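Local coordinates for bifunctional protein PutA (Bdellovibrio bacteriovorus, PDB 5UR2) that probably carries out both steps of proline breakdown to glutamate, combining a flavin-dependent proline dehydrogenase with an NAD-dependent glutamate semialdehyde dehydrogenase, at residues D5-I10 and M364-K369; G112-F117 and A414-R419; V129-R134 and E174-V179; K135-F140 and V179-R184; T139-I144 and K192-V197. One frame throughout, in Å; residues are numbered along the deposited sequence.

Interaction 1 (D5-I10 and M364-K369); sequences DIQSQI and MLYAEK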
# COMPACT_ATOMS: atom_id res chain seq x y z
N ASP B 5 -28.71 56.54 0.45
CA ASP B 5 -27.36 56.73 0.97
C ASP B 5 -27.24 56.42 2.47
O ASP B 5 -26.43 57.06 3.15
CB ASP B 5 -26.87 58.15 0.68
CG ASP B 5 -27.55 59.22 1.57
OD1 ASP B 5 -28.51 58.91 2.31
OD2 ASP B 5 -27.12 60.40 1.49
N ILE B 6 -28.00 55.45 2.99
CA ILE B 6 -27.92 55.14 4.42
C ILE B 6 -26.51 54.69 4.79
O ILE B 6 -25.98 55.05 5.84
CB ILE B 6 -28.96 54.07 4.80
CG1 ILE B 6 -29.02 53.85 6.32
CG2 ILE B 6 -28.70 52.75 4.07
CD1 ILE B 6 -29.49 55.04 7.12
N GLN B 7 -25.85 53.95 3.88
CA GLN B 7 -24.51 53.46 4.15
C GLN B 7 -23.54 54.60 4.40
O GLN B 7 -22.61 54.46 5.20
CB GLN B 7 -24.05 52.56 3.00
CG GLN B 7 -24.91 51.29 2.90
CD GLN B 7 -25.03 50.56 4.25
OE1 GLN B 7 -24.06 50.42 5.00
NE2 GLN B 7 -26.25 50.15 4.59
N SER B 8 -23.74 55.74 3.72
CA SER B 8 -22.90 56.91 3.98
C SER B 8 -23.17 57.51 5.35
O SER B 8 -22.26 58.04 5.98
CB SER B 8 -23.11 57.96 2.89
OG SER B 8 -23.86 59.05 3.41
N GLN B 9 -24.42 57.47 5.83
CA GLN B 9 -24.71 58.01 7.15
C GLN B 9 -24.18 57.10 8.26
O GLN B 9 -23.75 57.58 9.31
CB GLN B 9 -26.20 58.23 7.33
CG GLN B 9 -26.85 59.03 6.22
CD GLN B 9 -28.30 59.39 6.52
OE1 GLN B 9 -28.66 59.68 7.67
NE2 GLN B 9 -29.13 59.37 5.49
N ILE B 10 -24.20 55.79 8.03
CA ILE B 10 -23.61 54.87 9.00
C ILE B 10 -22.10 55.09 9.10
O ILE B 10 -21.54 55.21 10.20
CB ILE B 10 -23.97 53.42 8.64
CG1 ILE B 10 -25.48 53.22 8.81
CG2 ILE B 10 -23.19 52.43 9.49
CD1 ILE B 10 -25.98 51.91 8.30
N MET B 364 -27.36 52.26 15.63
CA MET B 364 -27.77 53.60 16.03
C MET B 364 -28.59 54.27 14.94
O MET B 364 -29.62 54.89 15.22
CB MET B 364 -26.55 54.46 16.36
CG MET B 364 -25.81 54.07 17.61
SD MET B 364 -24.29 55.03 17.78
CE MET B 364 -23.66 54.34 19.31
N LEU B 365 -28.12 54.16 13.70
CA LEU B 365 -28.79 54.83 12.59
C LEU B 365 -30.14 54.18 12.30
O LEU B 365 -31.15 54.88 12.12
CB LEU B 365 -27.90 54.80 11.34
CG LEU B 365 -27.13 56.08 11.06
CD1 LEU B 365 -28.08 57.22 10.71
CD2 LEU B 365 -26.32 56.45 12.28
N TYR B 366 -30.18 52.85 12.27
CA TYR B 366 -31.44 52.14 12.04
C TYR B 366 -32.47 52.54 13.09
O TYR B 366 -33.65 52.75 12.77
CB TYR B 366 -31.21 50.63 12.05
CG TYR B 366 -30.32 50.09 10.94
CD1 TYR B 366 -30.29 50.68 9.67
CD2 TYR B 366 -29.47 49.02 11.17
CE1 TYR B 366 -29.44 50.18 8.65
CE2 TYR B 366 -28.62 48.53 10.17
CZ TYR B 366 -28.61 49.10 8.92
OH TYR B 366 -27.76 48.58 7.95
N ALA B 367 -32.03 52.69 14.34
CA ALA B 367 -32.93 53.19 15.37
C ALA B 367 -33.37 54.62 15.06
O ALA B 367 -34.54 54.97 15.23
CB ALA B 367 -32.27 53.11 16.75
N GLU B 368 -32.44 55.46 14.60
CA GLU B 368 -32.78 56.87 14.38
C GLU B 368 -33.72 57.03 13.19
O GLU B 368 -34.62 57.88 13.22
CB GLU B 368 -31.52 57.71 14.18
CG GLU B 368 -30.78 57.96 15.48
CD GLU B 368 -29.37 58.47 15.29
OE1 GLU B 368 -29.06 58.98 14.18
OE2 GLU B 368 -28.57 58.35 16.25
N LYS B 369 -33.53 56.24 12.13
CA LYS B 369 -34.44 56.32 11.00
C LYS B 369 -35.86 55.90 11.36
O LYS B 369 -36.80 56.29 10.67
CB LYS B 369 -33.92 55.48 9.83
CG LYS B 369 -32.63 56.02 9.21
CD LYS B 369 -32.79 57.45 8.69
CE LYS B 369 -31.50 58.01 8.08
NZ LYS B 369 -31.61 59.46 7.71

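Interaction 2 (G112-F117 and A414-R419); sequences GMAKMF and AYLVRR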
# COMPACT_ATOMS: atom_id res chain seq x y z
N GLY B 112 -3.47 37.10 36.77
CA GLY B 112 -3.72 38.52 36.58
C GLY B 112 -4.48 38.82 35.30
O GLY B 112 -5.37 39.67 35.28
N MET B 113 -4.17 38.08 34.23
CA MET B 113 -4.90 38.25 32.98
C MET B 113 -6.35 37.84 33.15
O MET B 113 -7.24 38.43 32.51
CB MET B 113 -4.24 37.45 31.86
CG MET B 113 -2.74 37.74 31.68
SD MET B 113 -1.90 36.77 30.42
CE MET B 113 -0.19 36.86 30.97
N ALA B 114 -6.62 36.83 33.98
CA ALA B 114 -7.99 36.39 34.17
C ALA B 114 -8.82 37.46 34.85
O ALA B 114 -9.99 37.67 34.49
CB ALA B 114 -8.00 35.10 34.98
N LYS B 115 -8.25 38.16 35.84
CA LYS B 115 -9.01 39.17 36.56
C LYS B 115 -9.39 40.35 35.68
O LYS B 115 -10.28 41.12 36.04
CB LYS B 115 -8.25 39.64 37.81
N MET B 116 -8.72 40.52 34.53
CA MET B 116 -9.15 41.54 33.59
C MET B 116 -10.57 41.27 33.11
O MET B 116 -11.32 42.21 32.82
CB MET B 116 -8.21 41.59 32.39
CG MET B 116 -6.81 42.05 32.66
SD MET B 116 -5.77 41.66 31.22
CE MET B 116 -6.45 42.76 30.00
N PHE B 117 -10.98 40.00 33.01
CA PHE B 117 -12.24 39.63 32.38
C PHE B 117 -13.26 39.04 33.34
O PHE B 117 -14.41 38.82 32.94
CB PHE B 117 -12.00 38.63 31.23
CG PHE B 117 -10.99 39.10 30.21
CD1 PHE B 117 -11.26 40.20 29.41
CD2 PHE B 117 -9.78 38.44 30.06
CE1 PHE B 117 -10.33 40.64 28.48
CE2 PHE B 117 -8.85 38.87 29.12
CZ PHE B 117 -9.12 39.96 28.33
N ALA B 414 -10.61 28.93 31.75
CA ALA B 414 -11.24 28.54 30.49
C ALA B 414 -11.78 29.76 29.74
O ALA B 414 -11.53 29.93 28.54
CB ALA B 414 -12.36 27.53 30.75
N TYR B 415 -12.51 30.64 30.45
CA TYR B 415 -13.07 31.85 29.85
C TYR B 415 -11.98 32.75 29.27
O TYR B 415 -12.13 33.28 28.17
CB TYR B 415 -13.91 32.58 30.89
CG TYR B 415 -14.60 33.85 30.43
CD1 TYR B 415 -15.82 33.81 29.77
CD2 TYR B 415 -14.04 35.09 30.68
CE1 TYR B 415 -16.45 34.99 29.37
CE2 TYR B 415 -14.66 36.26 30.27
CZ TYR B 415 -15.86 36.20 29.63
OH TYR B 415 -16.45 37.39 29.24
N LEU B 416 -10.89 32.94 30.02
CA LEU B 416 -9.74 33.70 29.53
C LEU B 416 -9.20 33.11 28.22
O LEU B 416 -8.66 33.84 27.38
CB LEU B 416 -8.63 33.73 30.59
CG LEU B 416 -7.24 34.31 30.24
CD1 LEU B 416 -7.26 35.83 30.05
CD2 LEU B 416 -6.14 33.91 31.24
N VAL B 417 -9.30 31.79 28.05
CA VAL B 417 -8.83 31.17 26.81
C VAL B 417 -9.74 31.55 25.66
O VAL B 417 -9.28 31.78 24.53
CB VAL B 417 -8.74 29.63 26.96
CG1 VAL B 417 -8.56 28.99 25.59
CG2 VAL B 417 -7.57 29.26 27.84
N ARG B 418 -11.05 31.64 25.92
CA ARG B 418 -11.99 32.05 24.87
C ARG B 418 -11.76 33.51 24.47
O ARG B 418 -11.81 33.84 23.27
CB ARG B 418 -13.43 31.82 25.34
CG ARG B 418 -14.49 31.83 24.23
CD ARG B 418 -15.56 30.73 24.42
NE ARG B 418 -16.86 31.27 24.85
CZ ARG B 418 -17.88 30.53 25.32
NH1 ARG B 418 -17.76 29.21 25.43
NH2 ARG B 418 -19.02 31.13 25.68
N ARG B 419 -11.48 34.40 25.44
CA ARG B 419 -11.12 35.78 25.12
C ARG B 419 -9.86 35.83 24.25
O ARG B 419 -9.83 36.54 23.24
CB ARG B 419 -10.92 36.59 26.40
CG ARG B 419 -12.03 36.41 27.42
CD ARG B 419 -13.22 37.32 27.18
NE ARG B 419 -13.74 37.29 25.82
CZ ARG B 419 -14.57 36.36 25.34
NH1 ARG B 419 -14.96 35.35 26.11
NH2 ARG B 419 -14.99 36.44 24.09
O HOH W 1 -15.67 39.51 30.46

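Interaction 3 (V129-R134 and E174-V179); sequences VLKKAR and EKWDEV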
# COMPACT_ATOMS: atom_id res chain seq x y z
N VAL B 129 -17.25 45.77 42.35
CA VAL B 129 -16.97 46.05 40.94
C VAL B 129 -18.24 46.48 40.22
O VAL B 129 -18.22 47.41 39.41
CB VAL B 129 -16.31 44.82 40.29
CG1 VAL B 129 -16.15 45.01 38.79
CG2 VAL B 129 -14.97 44.56 40.93
N LEU B 130 -19.36 45.80 40.50
CA LEU B 130 -20.64 46.16 39.89
C LEU B 130 -21.07 47.56 40.30
O LEU B 130 -21.61 48.32 39.48
CB LEU B 130 -21.71 45.15 40.31
CG LEU B 130 -21.47 43.66 40.07
CD1 LEU B 130 -22.71 42.88 40.50
CD2 LEU B 130 -21.12 43.37 38.62
N LYS B 131 -20.87 47.91 41.57
CA LYS B 131 -21.29 49.23 42.04
C LYS B 131 -20.39 50.31 41.48
O LYS B 131 -20.86 51.42 41.17
CB LYS B 131 -21.31 49.26 43.57
CG LYS B 131 -22.52 48.56 44.18
CD LYS B 131 -22.32 48.34 45.67
CE LYS B 131 -23.63 48.40 46.45
NZ LYS B 131 -23.47 47.94 47.86
N LYS B 132 -19.10 50.02 41.34
CA LYS B 132 -18.19 50.97 40.70
C LYS B 132 -18.57 51.20 39.25
O LYS B 132 -18.55 52.34 38.76
CB LYS B 132 -16.75 50.48 40.81
CG LYS B 132 -15.74 51.30 40.03
CD LYS B 132 -14.34 51.16 40.62
CE LYS B 132 -13.33 50.70 39.59
NZ LYS B 132 -11.95 50.85 40.10
N ALA B 133 -18.95 50.13 38.54
CA ALA B 133 -19.42 50.30 37.17
C ALA B 133 -20.66 51.19 37.13
O ALA B 133 -20.80 52.04 36.24
CB ALA B 133 -19.70 48.93 36.54
N ARG B 134 -21.56 51.02 38.11
CA ARG B 134 -22.75 51.86 38.16
C ARG B 134 -22.38 53.33 38.31
O ARG B 134 -22.94 54.19 37.62
CB ARG B 134 -23.65 51.39 39.30
CG ARG B 134 -24.46 50.12 38.99
CD ARG B 134 -25.38 49.75 40.15
NE ARG B 134 -26.27 50.85 40.49
CZ ARG B 134 -27.42 51.11 39.86
NH1 ARG B 134 -27.82 50.34 38.86
NH2 ARG B 134 -28.16 52.15 40.24
N GLU B 174 -31.60 46.96 47.01
CA GLU B 174 -32.63 47.80 47.63
C GLU B 174 -32.06 49.14 48.10
O GLU B 174 -32.80 50.13 48.16
CB GLU B 174 -33.28 47.06 48.81
CG GLU B 174 -34.13 45.86 48.39
CD GLU B 174 -34.67 45.10 49.57
OE1 GLU B 174 -34.56 45.59 50.71
OE2 GLU B 174 -35.20 43.99 49.38
N LYS B 175 -30.77 49.20 48.43
CA LYS B 175 -30.18 50.43 48.93
C LYS B 175 -29.54 51.29 47.84
O LYS B 175 -29.07 52.39 48.13
CB LYS B 175 -29.15 50.12 50.02
N TRP B 176 -29.56 50.84 46.58
CA TRP B 176 -28.87 51.55 45.51
C TRP B 176 -29.66 52.79 45.09
O TRP B 176 -30.88 52.74 44.95
CB TRP B 176 -28.68 50.64 44.30
CG TRP B 176 -27.84 49.42 44.53
CD1 TRP B 176 -27.17 49.06 45.68
CD2 TRP B 176 -27.58 48.37 43.59
NE1 TRP B 176 -26.52 47.87 45.50
CE2 TRP B 176 -26.75 47.42 44.23
CE3 TRP B 176 -27.98 48.14 42.26
CZ2 TRP B 176 -26.31 46.25 43.59
CZ3 TRP B 176 -27.54 46.98 41.63
CH2 TRP B 176 -26.71 46.05 42.30
N ASP B 177 -28.95 53.91 44.91
CA ASP B 177 -29.57 55.09 44.34
C ASP B 177 -29.85 54.88 42.85
O ASP B 177 -29.18 54.08 42.19
CB ASP B 177 -28.68 56.32 44.53
CG ASP B 177 -28.45 56.65 45.99
OD1 ASP B 177 -29.13 56.06 46.87
OD2 ASP B 177 -27.60 57.52 46.27
N GLU B 178 -30.83 55.61 42.32
CA GLU B 178 -31.20 55.47 40.92
C GLU B 178 -30.24 56.24 40.01
O GLU B 178 -29.94 57.41 40.25
CB GLU B 178 -32.63 55.97 40.67
CG GLU B 178 -33.20 55.45 39.35
CD GLU B 178 -34.33 56.30 38.80
OE1 GLU B 178 -34.24 57.55 38.88
OE2 GLU B 178 -35.29 55.73 38.24
N VAL B 179 -29.79 55.57 38.95
CA VAL B 179 -28.98 56.18 37.90
C VAL B 179 -29.76 56.09 36.60
O VAL B 179 -29.72 55.07 35.90
CB VAL B 179 -27.61 55.50 37.77
CG1 VAL B 179 -26.78 56.21 36.72
CG2 VAL B 179 -26.88 55.50 39.12

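Interaction 4 (K135-F140 and V179-R184); sequences KNKMTF and VPQIDR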
# COMPACT_ATOMS: atom_id res chain seq x y z
N LYS B 135 -21.42 53.65 39.18
CA LYS B 135 -20.99 55.04 39.34
C LYS B 135 -20.46 55.63 38.04
O LYS B 135 -20.52 56.84 37.85
CB LYS B 135 -19.94 55.16 40.44
N ASN B 136 -19.95 54.79 37.13
CA ASN B 136 -19.48 55.24 35.83
C ASN B 136 -20.54 55.06 34.75
O ASN B 136 -20.18 54.94 33.57
CB ASN B 136 -18.18 54.53 35.47
CG ASN B 136 -16.98 55.07 36.26
OD1 ASN B 136 -16.80 54.75 37.43
ND2 ASN B 136 -16.19 55.94 35.62
N LYS B 137 -21.82 55.02 35.13
CA LYS B 137 -22.96 55.02 34.20
C LYS B 137 -23.05 53.75 33.36
O LYS B 137 -23.48 53.81 32.21
CB LYS B 137 -22.95 56.23 33.27
CG LYS B 137 -22.83 57.60 33.90
CD LYS B 137 -23.89 57.82 34.94
CE LYS B 137 -24.14 59.30 35.07
NZ LYS B 137 -24.73 59.82 33.79
N MET B 138 -22.69 52.60 33.93
CA MET B 138 -22.82 51.32 33.26
C MET B 138 -23.51 50.33 34.18
O MET B 138 -23.21 50.29 35.38
CB MET B 138 -21.44 50.73 32.87
CG MET B 138 -20.66 51.52 31.82
SD MET B 138 -19.11 50.71 31.32
CE MET B 138 -18.14 50.76 32.82
N THR B 139 -24.40 49.52 33.62
CA THR B 139 -25.01 48.45 34.41
C THR B 139 -24.35 47.13 34.03
O THR B 139 -23.29 47.10 33.40
CB THR B 139 -26.54 48.46 34.23
OG1 THR B 139 -27.12 47.39 34.99
CG2 THR B 139 -26.94 48.32 32.77
N PHE B 140 -24.98 46.01 34.40
CA PHE B 140 -24.31 44.73 34.35
C PHE B 140 -25.33 43.62 34.13
O PHE B 140 -26.53 43.80 34.35
CB PHE B 140 -23.53 44.47 35.66
CG PHE B 140 -24.42 44.34 36.88
CD1 PHE B 140 -25.01 43.11 37.20
CD2 PHE B 140 -24.69 45.43 37.69
CE1 PHE B 140 -25.84 42.98 38.32
CE2 PHE B 140 -25.52 45.32 38.80
CZ PHE B 140 -26.09 44.10 39.12
N VAL B 179 -29.79 55.57 38.95
CA VAL B 179 -28.98 56.18 37.90
C VAL B 179 -29.76 56.09 36.60
O VAL B 179 -29.72 55.07 35.90
CB VAL B 179 -27.61 55.50 37.77
CG1 VAL B 179 -26.78 56.21 36.72
CG2 VAL B 179 -26.88 55.50 39.12
N PRO B 180 -30.48 57.16 36.22
CA PRO B 180 -31.49 57.04 35.15
C PRO B 180 -30.94 56.58 33.81
O PRO B 180 -31.69 55.94 33.05
CB PRO B 180 -32.07 58.46 35.06
CG PRO B 180 -31.77 59.09 36.37
CD PRO B 180 -30.51 58.46 36.89
N GLN B 181 -29.69 56.91 33.48
CA GLN B 181 -29.13 56.45 32.22
C GLN B 181 -29.14 54.92 32.14
O GLN B 181 -29.28 54.36 31.04
CB GLN B 181 -27.71 57.00 32.02
CG GLN B 181 -27.09 56.60 30.67
CD GLN B 181 -25.79 57.32 30.35
OE1 GLN B 181 -25.37 58.24 31.06
NE2 GLN B 181 -25.11 56.86 29.29
N ILE B 182 -29.01 54.23 33.27
CA ILE B 182 -28.98 52.77 33.29
C ILE B 182 -30.21 52.15 33.94
O ILE B 182 -30.49 50.98 33.66
CB ILE B 182 -27.71 52.25 33.98
CG1 ILE B 182 -27.70 52.69 35.45
CG2 ILE B 182 -26.47 52.73 33.24
CD1 ILE B 182 -26.48 52.23 36.25
N ASP B 183 -30.95 52.89 34.76
CA ASP B 183 -32.04 52.31 35.53
C ASP B 183 -33.41 52.62 34.94
O ASP B 183 -34.43 52.28 35.54
CB ASP B 183 -32.01 52.81 36.99
CG ASP B 183 -30.75 52.39 37.74
OD1 ASP B 183 -30.10 51.41 37.32
OD2 ASP B 183 -30.41 53.02 38.76
N ARG B 184 -33.46 53.29 33.78
CA ARG B 184 -34.71 53.65 33.12
C ARG B 184 -34.52 53.55 31.62
O ARG B 184 -33.45 53.86 31.10
CB ARG B 184 -35.13 55.10 33.47
CG ARG B 184 -35.15 55.44 34.94
CD ARG B 184 -35.78 56.81 35.18
NE ARG B 184 -37.17 56.84 34.72
CZ ARG B 184 -38.20 56.43 35.45
NH1 ARG B 184 -38.01 55.97 36.68
NH2 ARG B 184 -39.43 56.49 34.95

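Interaction 5 (T139-I144 and K192-V197); sequences TFTVDI and KVNVSV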
# COMPACT_ATOMS: atom_id res chain seq x y z
N THR B 139 -24.40 49.52 33.62
CA THR B 139 -25.01 48.45 34.41
C THR B 139 -24.35 47.13 34.03
O THR B 139 -23.29 47.10 33.40
CB THR B 139 -26.54 48.46 34.23
OG1 THR B 139 -27.12 47.39 34.99
CG2 THR B 139 -26.94 48.32 32.77
N PHE B 140 -24.98 46.01 34.40
CA PHE B 140 -24.31 44.73 34.35
C PHE B 140 -25.33 43.62 34.13
O PHE B 140 -26.53 43.80 34.35
CB PHE B 140 -23.53 44.47 35.66
CG PHE B 140 -24.42 44.34 36.88
CD1 PHE B 140 -25.01 43.11 37.20
CD2 PHE B 140 -24.69 45.43 37.69
CE1 PHE B 140 -25.84 42.98 38.32
CE2 PHE B 140 -25.52 45.32 38.80
CZ PHE B 140 -26.09 44.10 39.12
N THR B 141 -24.83 42.46 33.73
CA THR B 141 -25.57 41.21 33.86
C THR B 141 -24.60 40.19 34.42
O THR B 141 -23.49 40.06 33.91
CB THR B 141 -26.20 40.74 32.54
OG1 THR B 141 -26.97 39.55 32.78
CG2 THR B 141 -25.15 40.46 31.46
N VAL B 142 -24.99 39.53 35.55
CA VAL B 142 -24.08 38.62 36.25
C VAL B 142 -24.26 37.20 35.73
O VAL B 142 -25.39 36.72 35.56
CB VAL B 142 -24.30 38.69 37.77
CG1 VAL B 142 -23.48 37.62 38.44
CG2 VAL B 142 -23.89 40.04 38.30
N ASP B 143 -23.14 36.52 35.49
CA ASP B 143 -23.16 35.13 35.06
C ASP B 143 -22.19 34.32 35.91
O ASP B 143 -21.05 34.74 36.13
CB ASP B 143 -22.82 34.98 33.58
CG ASP B 143 -22.81 33.52 33.13
OD1 ASP B 143 -23.90 32.93 32.96
OD2 ASP B 143 -21.70 32.97 32.96
N ILE B 144 -22.64 33.17 36.39
CA ILE B 144 -21.82 32.30 37.23
C ILE B 144 -21.09 31.30 36.33
O ILE B 144 -21.71 30.39 35.78
CB ILE B 144 -22.66 31.58 38.29
CG1 ILE B 144 -23.41 32.61 39.13
CG2 ILE B 144 -21.77 30.73 39.19
CD1 ILE B 144 -24.44 32.03 40.05
N LYS B 192 -32.66 46.94 38.33
CA LYS B 192 -31.27 47.27 38.61
C LYS B 192 -30.38 46.04 38.66
O LYS B 192 -29.15 46.18 38.62
CB LYS B 192 -31.16 48.02 39.94
CG LYS B 192 -31.75 49.40 39.92
CD LYS B 192 -31.63 50.02 41.30
CE LYS B 192 -32.46 51.27 41.40
NZ LYS B 192 -33.87 50.84 41.65
N VAL B 193 -30.96 44.84 38.75
CA VAL B 193 -30.22 43.59 38.86
C VAL B 193 -30.62 42.69 37.71
O VAL B 193 -31.81 42.54 37.42
CB VAL B 193 -30.48 42.90 40.21
CG1 VAL B 193 -29.81 41.52 40.24
CG2 VAL B 193 -29.97 43.76 41.35
N ASN B 194 -29.63 42.10 37.06
CA ASN B 194 -29.80 41.36 35.81
C ASN B 194 -28.88 40.15 35.89
O ASN B 194 -27.67 40.32 36.10
CB ASN B 194 -29.48 42.27 34.62
CG ASN B 194 -29.80 41.64 33.26
OD1 ASN B 194 -29.37 40.52 32.95
ND2 ASN B 194 -30.52 42.38 32.42
N VAL B 195 -29.42 38.94 35.75
CA VAL B 195 -28.59 37.75 35.80
C VAL B 195 -28.79 36.95 34.52
O VAL B 195 -29.87 36.96 33.92
CB VAL B 195 -28.83 36.86 37.05
CG1 VAL B 195 -28.78 37.70 38.33
CG2 VAL B 195 -30.13 36.05 36.95
N SER B 196 -27.72 36.29 34.08
CA SER B 196 -27.71 35.44 32.90
C SER B 196 -27.50 34.00 33.34
O SER B 196 -26.66 33.73 34.20
CB SER B 196 -26.61 35.84 31.92
OG SER B 196 -26.89 37.11 31.35
N VAL B 197 -28.25 33.10 32.71
CA VAL B 197 -28.31 31.68 33.05
C VAL B 197 -27.95 30.79 31.86
O VAL B 197 -28.43 31.01 30.75
CB VAL B 197 -29.73 31.33 33.56
CG1 VAL B 197 -29.82 29.86 33.94
CG2 VAL B 197 -30.09 32.20 34.76

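Interaction 1 (D5-I10 and M364-K369)
Ile6 meets Lys369 side by side, the two chains running in opposite directions, with Ile6 CD1 3.7 Å from Lys369 CE. With CG1 anti to the backbone N (chi1 -173°), the longer branch of Ile6 also comes near the Tyr366 ring, CG1 lying 4.4 Å from Tyr366 CE1. Gln7 brings its amide close to the same tyrosine, but Gln7 NE2 and Tyr366 OH stand 4.0 Å apart and are not bonded: Gln7 OE1 is held by Arg358, and the phenol by Glu335. The segment axes approach to 10.3 Å at 122°, which describes the first helix of the PutA N-terminal region lying across helix 357-369, an outer helix of the proline dehydrogenase barrel. Gln9 crosses Lys369 at about a right angle. Its OE1 accepts from Lys369 NZ at 3.0 Å, while Gln9 NE2 donates to Asp5 OD1 at 3.3 Å; both ends of the amide have a partner, which is consistent with the modelled orientation. Ile10 closes the segment on the buried side, where Ile10 CG1 slides past Leu365 CB at 3.8 Å and Ile10 CD1 reaches Tyr366 OH, also at 3.8 Å.

Interaction 2 (G112-F117 and A414-R419)
Phe117 turns one ring face to the aliphatic part of Arg419, in a CH-pi contact: Arg419 CG is 4.1 Å from the ring centroid and 17° off the ring normal. Arg419 CG takes this place by standing anti to the carbonyl carbon (chi1 -47°), and the bends further along the arginine turn its guanidinium steeply against the phenyl ring, the two planes being 78° apart. The opposite face of the phenyl is covered by Met116 CB from its own segment, 4.1 Å above the centre, so the ring is sandwiched between two aliphatic groups. Its rim is met by Leu416, whose CD1 lies in the ring plane 3.6 Å from Phe117 CE2. The two methyls of Leu416 divide the work: CD1 also approaches Met113 O, while CD2 sits 4.0 Å from Ala114 N, close to the helical backbone. Tyr415 takes the beta carbon of Phe117 at its ring edge, with Tyr415 CE2 3.7 Å from Phe117 CB, and Arg419 NH1 lies over one of its faces near the rim. A water bridges the two segments, donating to the carbonyl Phe117 O at 2.9 Å and accepting from the hydroxyl Tyr415 OH at 2.6 Å. The contact joins the N-terminal region, at the end of helix 103-115, to helix 409-423, which follows the last barrel strand, 400-406; the Arg419 side chain is about 5 Å from the bound N-propargylglycine-modified FAD. Tyr36 of helix 35-45 adds an edge-to-face ring contact with Phe117, Leu382 of a barrel strand touches Tyr415 and Arg419, and Arg977 of the second subunit packs on Ala414 and Val417.

Interaction 3 (V129-R134 and E174-V179)
Arg134 and Trp176 form the tight part of this contact. Trp176 CE3 lies over one face of the Arg134 guanidinium, 3.6 Å from its plane and offset toward the rim, and the two flat groups are only 27° apart. A bend at chi3 (56°) sets NE beside the indole, 3.7 Å from Trp176 CE3. At the guanidinium edge, Arg134 NH2 reaches Asp177 O at 2.9 Å, but the N-H points poorly (125° at the hydrogen), so this bond is weak. The stronger partner of NH2 is Asp183, which would balance the buried charge. Val179 CG2 packs alongside, 3.8 Å from Arg134 NH2.

The solvent side belongs to Lys131, which is partly exposed and buries 40 Å² here against 114 Å² for Arg134. It crosses the indole at about a right angle, CE coming to 3.1 Å from Trp176 NE1, while its ammonium goes to Asp172. Trp176 NE1 donates to the same carboxylate oxygen, so one acidic group gathers both the lysine and the indole. Asp177 contributes its backbone carbonyl, and its side chain stays at the exposed margin. Geometrically, this is a loop following helix 152-173 brought back against helix 123-135, on the outer surface of a (beta/alpha)8 barrel.

Interaction 4 (K135-F140 and V179-R184)
Lys137 and Ile182 bury the most surface here, with Gln181 third. Ile182 pushes its short branch against the backbone opposite: CG2 lies 3.3 Å from Lys137 O. Its CG1 occupies the position between the backbone N and the carbonyl carbon. CD1, at the end of that branch, is 3.9 Å from Met138 O, the next carbonyl along. Its beta carbon slides past Thr139, the CB atoms of Ile182 and Thr139 being 4.0 Å apart.

Lys137 plays two parts. With a positive phi of 66° it is the C-prime residue of a Schellman motif that ends helix 123-135, in which Met138 N turns back to Ala133 O, and this reversal leads straight into the first barrel strand. Its side chain, bent at chi2 and chi4, folds over the short helix 180-183: CD packs 3.8 Å from Val179 CG1, and NZ makes a weak hydrogen bond of 3.2 Å to Gln181 OE1. Gln181 is extended and crosses the lysine at about a right angle. The other end of its amide donates to Tyr398 O and Val394 O; two acceptors for NE2 are consistent with OE1 being turned to the lysine.

Within the short helix, Val179 N gives Asp183 OD2 a nearly linear bond (179°, 2.6 Å), meeting it 43° out of the carboxylate plane; the same oxygen also pairs with Arg134 in a salt bridge. Val179 O accepts from both Ile182 N and Asp183 N. The chemistry implies a contact made mainly of apolar and backbone packing, with the lysine-amide bond a weak addition at its exposed side.

Interaction 5 (T139-I144 and K192-V197)
Thr141, Asn194 and Ser196 point their polar groups at one another on one face of the paired strands. Thr141 OG1 stands anti to the backbone N (chi1 -177°) and is used twice: it accepts from Ser196 OG at 2.8 Å and donates to Asn194 OD1 at 2.6 Å. The donor lies above the amide carbonyl plane of Asn194, 39° out of it. Ser196 OG is also hydrogen-bonded to Arg300, a residue of another barrel strand, 298-302. Val142 and Val195 lie on the other face, where Val142 touches Leu165 of helix 152-173. Between them the backbones bond in parallel register: Val142 N to Asn194 O at 2.8 Å, and Ser196 N to Val142 O, also at 2.8 Å and almost straight (175°). On this outer face the Phe140 ring lies obliquely beside the start of the second segment, CZ 3.7 Å from Lys192 O. Asp143 OD1 and Ser196 O are both acceptors and do not bond; the latter takes a bond from Tyr162 instead. Neighbouring parallel strands joined through helix 152-173 form the beta-alpha-beta unit that opens a TIM barrel, and the side chain of Thr141 is about 5 Å from the bound N-propargylglycine-modified FAD.

Overall arrangement
Interactions 2 and 5 are buried, interaction 3 is at the surface, and interactions 1 and 4 are intermediate. Interactions 3, 4 and 5 form one continuous patch at the start of the barrel: 3 and 4 share Val179 and are tied by Arg134 and Asp183, while 4 and 5 share Thr139 and Phe140 of the first strand. Interactions 1 and 2 instead join the N-terminal region to barrel helices, their centres about 35 Å apart. Chemistry follows position. Backbone bonds and a pair of linked hydroxyl bonds dominate inside the barrel; weak lysine or arginine hydrogen bonds and outside salt bridges mark interactions 3 and 4, while interaction 2 uses its arginine for CH-pi packing.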